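Local coordinates for fiber protein (Snake adenovirus 1, PDB 4D0U), which probably attaches the virion to its host receptor through the trimeric head domain of the spike at each capsid vertex, the part described here, at residues 79-84 with 125-130; 44-49 with 88-93. The protein carries 2 engineered substitutions. All coordinates share one frame; numbering follows the deposited sequence.

Contact 1 (79-84 with 125-130); sequences DGLTGP and MEISRS. Engineered in segment 125-130: Met125 (natural residue Leu).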
loop_
_atom_site.group_PDB
_atom_site.type_symbol
_atom_site.label_atom_id
_atom_site.label_comp_id
_atom_site.label_asym_id
_atom_site.label_seq_id
_atom_site.Cartn_x
_atom_site.Cartn_y
_atom_site.Cartn_z
ATOM N N ASP A 79 8.776 -13.975 8.292
ATOM C CA ASP A 79 9.669 -14.076 9.438
ATOM C C ASP A 79 9.578 -12.856 10.320
ATOM O O ASP A 79 9.010 -11.827 9.936
ATOM C CB ASP A 79 11.102 -14.305 8.948
ATOM C CG ASP A 79 11.254 -15.641 8.226
ATOM O OD1 ASP A 79 10.556 -16.609 8.605
ATOM O OD2 ASP A 79 12.049 -15.736 7.271
ATOM N N GLY A 80 10.133 -12.957 11.519
ATOM C CA GLY A 80 10.521 -11.769 12.263
ATOM C C GLY A 80 11.930 -11.303 11.970
ATOM O O GLY A 80 12.732 -12.000 11.303
ATOM N N LEU A 81 12.245 -10.124 12.478
ATOM C CA LEU A 81 13.569 -9.534 12.318
ATOM C C LEU A 81 13.931 -8.873 13.606
ATOM O O LEU A 81 13.197 -8.018 14.106
ATOM C CB LEU A 81 13.575 -8.439 11.253
ATOM C CG LEU A 81 14.034 -8.683 9.845
ATOM C CD1 LEU A 81 13.989 -7.337 9.130
ATOM C CD2 LEU A 81 15.431 -9.293 9.787
ATOM N N THR A 82 15.092 -9.227 14.121
ATOM C CA THR A 82 15.544 -8.678 15.364
ATOM C C THR A 82 16.352 -7.436 15.136
ATOM O O THR A 82 16.356 -6.558 15.998
ATOM C CB THR A 82 16.349 -9.709 16.185
ATOM O OG1 THR A 82 17.498 -10.132 15.442
ATOM C CG2 THR A 82 15.486 -10.924 16.473
ATOM N N GLY A 83 16.999 -7.344 13.964
ATOM C CA GLY A 83 17.884 -6.240 13.629
ATOM C C GLY A 83 17.927 -6.131 12.120
ATOM O O GLY A 83 17.111 -6.745 11.439
ATOM N N PRO A 84 18.859 -5.332 11.586
ATOM C CA PRO A 84 18.918 -5.124 10.146
ATOM C C PRO A 84 19.039 -6.427 9.376
ATOM O O PRO A 84 19.710 -7.381 9.824
ATOM C CB PRO A 84 20.194 -4.279 9.963
ATOM C CG PRO A 84 20.268 -3.515 11.244
ATOM C CD PRO A 84 19.848 -4.492 12.303
HETATM N N MSE A 125 18.418 -3.703 5.121
HETATM C CA MSE A 125 17.152 -3.067 5.541
HETATM C C MSE A 125 17.258 -2.835 7.039
HETATM O O MSE A 125 17.252 -3.800 7.814
HETATM C CB MSE A 125 15.917 -3.917 5.198
HETATM C CG MSE A 125 14.705 -3.024 5.573
HETATM SE SE MSE A 125 12.998 -3.860 5.083
HETATM C CE MSE A 125 12.990 -5.029 6.605
ATOM N N GLU A 126 17.373 -1.570 7.450
ATOM C CA GLU A 126 17.365 -1.226 8.878
ATOM C C GLU A 126 15.935 -1.088 9.338
ATOM O O GLU A 126 15.069 -0.793 8.529
ATOM C CB GLU A 126 18.162 0.062 9.137
ATOM C CG GLU A 126 19.630 -0.145 8.766
ATOM C CD GLU A 126 20.521 1.028 9.092
ATOM O OE1 GLU A 126 20.569 1.980 8.304
ATOM O OE2 GLU A 126 21.243 0.961 10.096
ATOM N N ILE A 127 15.691 -1.356 10.618
ATOM C CA ILE A 127 14.313 -1.375 11.148
ATOM C C ILE A 127 14.156 -0.522 12.401
ATOM O O ILE A 127 15.097 -0.330 13.181
ATOM C CB ILE A 127 13.830 -2.813 11.439
ATOM C CG1 ILE A 127 14.679 -3.476 12.554
ATOM C CG2 ILE A 127 13.788 -3.619 10.126
ATOM C CD1 ILE A 127 14.269 -4.910 12.866
ATOM N N SER A 128 12.949 -0.016 12.602
ATOM C CA SER A 128 12.725 0.969 13.654
ATOM C C SER A 128 12.627 0.330 15.038
ATOM O O SER A 128 12.855 1.002 16.067
ATOM C CB SER A 128 11.435 1.732 13.320
ATOM O OG SER A 128 10.323 0.838 13.341
ATOM N N ARG A 129 12.278 -0.947 15.063
ATOM C CA ARG A 129 12.051 -1.713 16.290
ATOM C C ARG A 129 12.175 -3.171 15.876
ATOM O O ARG A 129 11.992 -3.499 14.704
ATOM C CB ARG A 129 10.655 -1.410 16.908
ATOM C CG ARG A 129 9.476 -1.834 16.057
ATOM C CD ARG A 129 8.180 -1.281 16.629
ATOM N NE ARG A 129 7.743 -1.991 17.823
ATOM C CZ ARG A 129 6.908 -3.042 17.845
ATOM N NH1 ARG A 129 6.370 -3.557 16.728
ATOM N NH2 ARG A 129 6.565 -3.585 19.005
ATOM N N SER A 130 12.479 -4.072 16.813
ATOM C CA SER A 130 12.410 -5.480 16.525
ATOM C C SER A 130 10.986 -5.874 16.111
ATOM O O SER A 130 10.001 -5.363 16.693
ATOM C CB SER A 130 12.757 -6.295 17.778
ATOM O OG SER A 130 12.754 -7.681 17.475
#

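Contact 2 (44-49 with 88-93); sequences IAEELQ and PASAEL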
loop_
_atom_site.group_PDB
_atom_site.type_symbol
_atom_site.label_atom_id
_atom_site.label_comp_id
_atom_site.label_asym_id
_atom_site.label_seq_id
_atom_site.Cartn_x
_atom_site.Cartn_y
_atom_site.Cartn_z
ATOM N N ILE A 44 9.984 -7.187 -11.690
ATOM C CA ILE A 44 10.848 -8.300 -11.324
ATOM C C ILE A 44 10.721 -8.678 -9.855
ATOM O O ILE A 44 10.315 -7.873 -9.027
ATOM C CB ILE A 44 12.322 -7.998 -11.621
ATOM C CG1 ILE A 44 12.832 -6.841 -10.751
ATOM C CG2 ILE A 44 12.529 -7.781 -13.132
ATOM C CD1 ILE A 44 14.245 -6.401 -11.011
ATOM N N ALA A 45 11.107 -9.902 -9.546
ATOM C CA ALA A 45 10.855 -10.443 -8.237
ATOM C C ALA A 45 11.980 -11.395 -7.903
ATOM O O ALA A 45 12.500 -12.107 -8.785
ATOM C CB ALA A 45 9.492 -11.137 -8.200
ATOM N N GLU A 46 12.390 -11.383 -6.644
ATOM C CA GLU A 46 13.430 -12.272 -6.177
ATOM C C GLU A 46 13.349 -12.499 -4.683
ATOM O O GLU A 46 12.839 -11.658 -3.949
ATOM C CB GLU A 46 14.816 -11.792 -6.595
ATOM C CG GLU A 46 15.370 -10.556 -5.949
ATOM C CD GLU A 46 16.701 -10.154 -6.603
ATOM O OE1 GLU A 46 16.625 -9.724 -7.778
ATOM O OE2 GLU A 46 17.790 -10.265 -5.986
ATOM N N GLU A 47 13.888 -13.626 -4.241
ATOM C CA GLU A 47 13.938 -13.954 -2.827
ATOM C C GLU A 47 15.347 -13.669 -2.332
ATOM O O GLU A 47 16.329 -14.029 -2.998
ATOM C CB GLU A 47 13.607 -15.436 -2.650
ATOM C CG GLU A 47 13.317 -15.846 -1.220
ATOM C CD GLU A 47 11.904 -15.501 -0.800
ATOM O OE1 GLU A 47 11.058 -15.245 -1.687
ATOM O OE2 GLU A 47 11.636 -15.481 0.417
ATOM N N LEU A 48 15.452 -13.032 -1.171
ATOM C CA LEU A 48 16.748 -12.763 -0.547
ATOM C C LEU A 48 16.766 -13.466 0.802
ATOM O O LEU A 48 15.723 -13.601 1.453
ATOM C CB LEU A 48 16.957 -11.249 -0.331
ATOM C CG LEU A 48 17.423 -10.393 -1.513
ATOM C CD1 LEU A 48 16.374 -10.288 -2.589
ATOM C CD2 LEU A 48 17.843 -8.998 -1.111
ATOM N N GLN A 49 17.943 -13.903 1.241
ATOM C CA GLN A 49 18.033 -14.585 2.507
ATOM C C GLN A 49 19.278 -14.122 3.249
ATOM O O GLN A 49 20.341 -14.003 2.647
ATOM C CB GLN A 49 18.095 -16.085 2.251
ATOM C CG GLN A 49 17.865 -16.919 3.491
ATOM C CD GLN A 49 17.487 -18.355 3.164
ATOM O OE1 GLN A 49 17.796 -19.267 3.933
ATOM N NE2 GLN A 49 16.806 -18.562 2.032
ATOM N N PRO A 88 22.637 -10.582 -0.107
ATOM C CA PRO A 88 23.009 -10.205 -1.468
ATOM C C PRO A 88 21.786 -10.082 -2.369
ATOM O O PRO A 88 20.846 -10.871 -2.271
ATOM C CB PRO A 88 23.903 -11.358 -1.945
ATOM C CG PRO A 88 23.838 -12.421 -0.924
ATOM C CD PRO A 88 23.148 -11.910 0.300
ATOM N N ALA A 89 21.837 -9.092 -3.251
ATOM C CA ALA A 89 20.790 -8.829 -4.228
ATOM C C ALA A 89 21.342 -8.954 -5.642
ATOM O O ALA A 89 22.541 -8.716 -5.858
ATOM C CB ALA A 89 20.269 -7.415 -4.006
ATOM N N SER A 90 20.475 -9.305 -6.592
ATOM C CA SER A 90 20.859 -9.330 -8.007
ATOM C C SER A 90 21.349 -7.979 -8.513
ATOM O O SER A 90 21.045 -6.932 -7.940
ATOM C CB SER A 90 19.701 -9.804 -8.856
ATOM O OG SER A 90 18.719 -8.792 -8.932
ATOM N N ALA A 91 22.107 -7.993 -9.620
ATOM C CA ALA A 91 22.525 -6.746 -10.243
ATOM C C ALA A 91 21.324 -5.868 -10.631
ATOM O O ALA A 91 21.367 -4.653 -10.441
ATOM C CB ALA A 91 23.396 -7.025 -11.467
ATOM N N GLU A 92 20.272 -6.505 -11.136
ATOM C CA GLU A 92 19.098 -5.792 -11.605
ATOM C C GLU A 92 18.366 -5.156 -10.414
ATOM O O GLU A 92 17.974 -3.982 -10.494
ATOM C CB GLU A 92 18.146 -6.693 -12.395
ATOM C CG GLU A 92 17.066 -5.890 -13.103
ATOM C CD GLU A 92 16.280 -6.656 -14.183
ATOM O OE1 GLU A 92 16.227 -7.916 -14.157
ATOM O OE2 GLU A 92 15.689 -5.975 -15.063
ATOM N N LEU A 93 18.196 -5.913 -9.334
ATOM C CA LEU A 93 17.510 -5.343 -8.173
ATOM C C LEU A 93 18.360 -4.239 -7.585
ATOM O O LEU A 93 17.847 -3.202 -7.180
ATOM C CB LEU A 93 17.191 -6.398 -7.122
ATOM C CG LEU A 93 16.432 -5.876 -5.868
ATOM C CD1 LEU A 93 15.097 -5.205 -6.211
ATOM C CD2 LEU A 93 16.208 -7.045 -4.916
HETATM O O HOH W 1 19.436 -12.352 -4.761
HETATM O O HOH W 2 20.006 -13.322 -0.924
#

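Contact 1 (79-84 with 125-130)
Ile127 reaches Leu81 and Gly83 by its first torsion: chi1 of 64° sets CG1 between the backbone N and the carbonyl carbon, and an extended chi2 carries CD1 onto the backbone of the loop. Ile127 CD1 lies 3.5 Å from Leu81 O and 3.7 Å from Gly83 O, a methyl group fitted against two peptide oxygens. The other branch, Ile127 CG2, meets Leu81 CD1 at 3.9 Å. Selenomethionine at Met125, an engineered replacement for leucine, runs extended to its selenium and then bends at chi3 (79°), bringing CE to 3.6 Å from the same Leu81 CD1. Leu81 CD1 therefore touches two strand residues, Met125 through CE and Ile127 through CG2, and all three side chains are apolar where they meet. Polar contacts between the two segments are modest: Pro84 CA approaches Met125 O at 3.2 Å in a CA-H...O contact. Phe56 of strand 55-65 touches both Leu81 and Met125, while Phe85 pairs with Met125 through the backbone. The 79-84 loop crosses from strand 68-77 of one four-stranded antiparallel sheet of the fibre head to strand 85-88 of the other, next to strand 122-127, with which 85-88 is paired.

Contact 2 (44-49 with 88-93)
Glu46 grips Ser90 with both carboxylate oxygens. Ser90 OG donates to Glu46 OE1 at 2.6 Å, and Ser90 N donates to Glu46 OE2 at 2.9 Å with an N-H...O angle of 172°; each oxygen uses its syn lone pair, so the two bonds together fix the rotation of the carboxylate. With chi1 at 70° the Glu46 side chain leaves the strand on the side of segment 88-93, and its extended outer part carries the carboxylate to the helix start. Ser90 OG in turn accepts from Leu93 N at 3.0 Å, making Ser90 the N-cap of helix 91-98 and Glu46 the second-shell residue that orients the cap. The nearby helix start would probably favour the charged carboxylate. Packing is close on the inner side: Leu93 CD2 lies against the Glu46 carboxylate carbon and meets Leu48 CD1 at 4.0 Å, and Leu48 CG rests 3.5 Å from Pro88 O. Both leucines are buried. Toward the exposed residues Gln49 and Pro88 the join is looser and runs through water: one molecule donates to Glu46 OE2 and Pro88 O, a second accepts from Gln49 N and donates to Pro88 O. At the other end, exposed Glu92 offers mainly its aliphatic part, Glu92 CG lying 3.5 Å from Ile44 CD1. Phe68 of a second subunit packs on Ala45, whose CB points away from segment 88-93, and on Glu47. The whole is a side-chain N-cap, here tying the helix that follows strand 85-88 of one sheet to strand 40-49, outermost in the other sheet within this chain.

How the contacts relate
Both contacts are partly buried, each with two buried residues among mostly more exposed ones, and their centres lie 19 Å apart; contact 2 is nearer the middle of the chain, its centre about 9 Å from the chain centre against 14 Å for contact 1. Strand 85-88 links them: the 79-84 loop leads into it and segment 88-93 leaves from its end. Strand 55-65 also serves both, through Phe56 in contact 1 and through its pairing with strand 40-49 in contact 2. Their chemistry differs. The outer loop contact relies on methyl groups and weak polar approaches, whereas the strand-to-helix contact combines a two-bond carboxylate grip on a helix cap with leucine packing and bridging water.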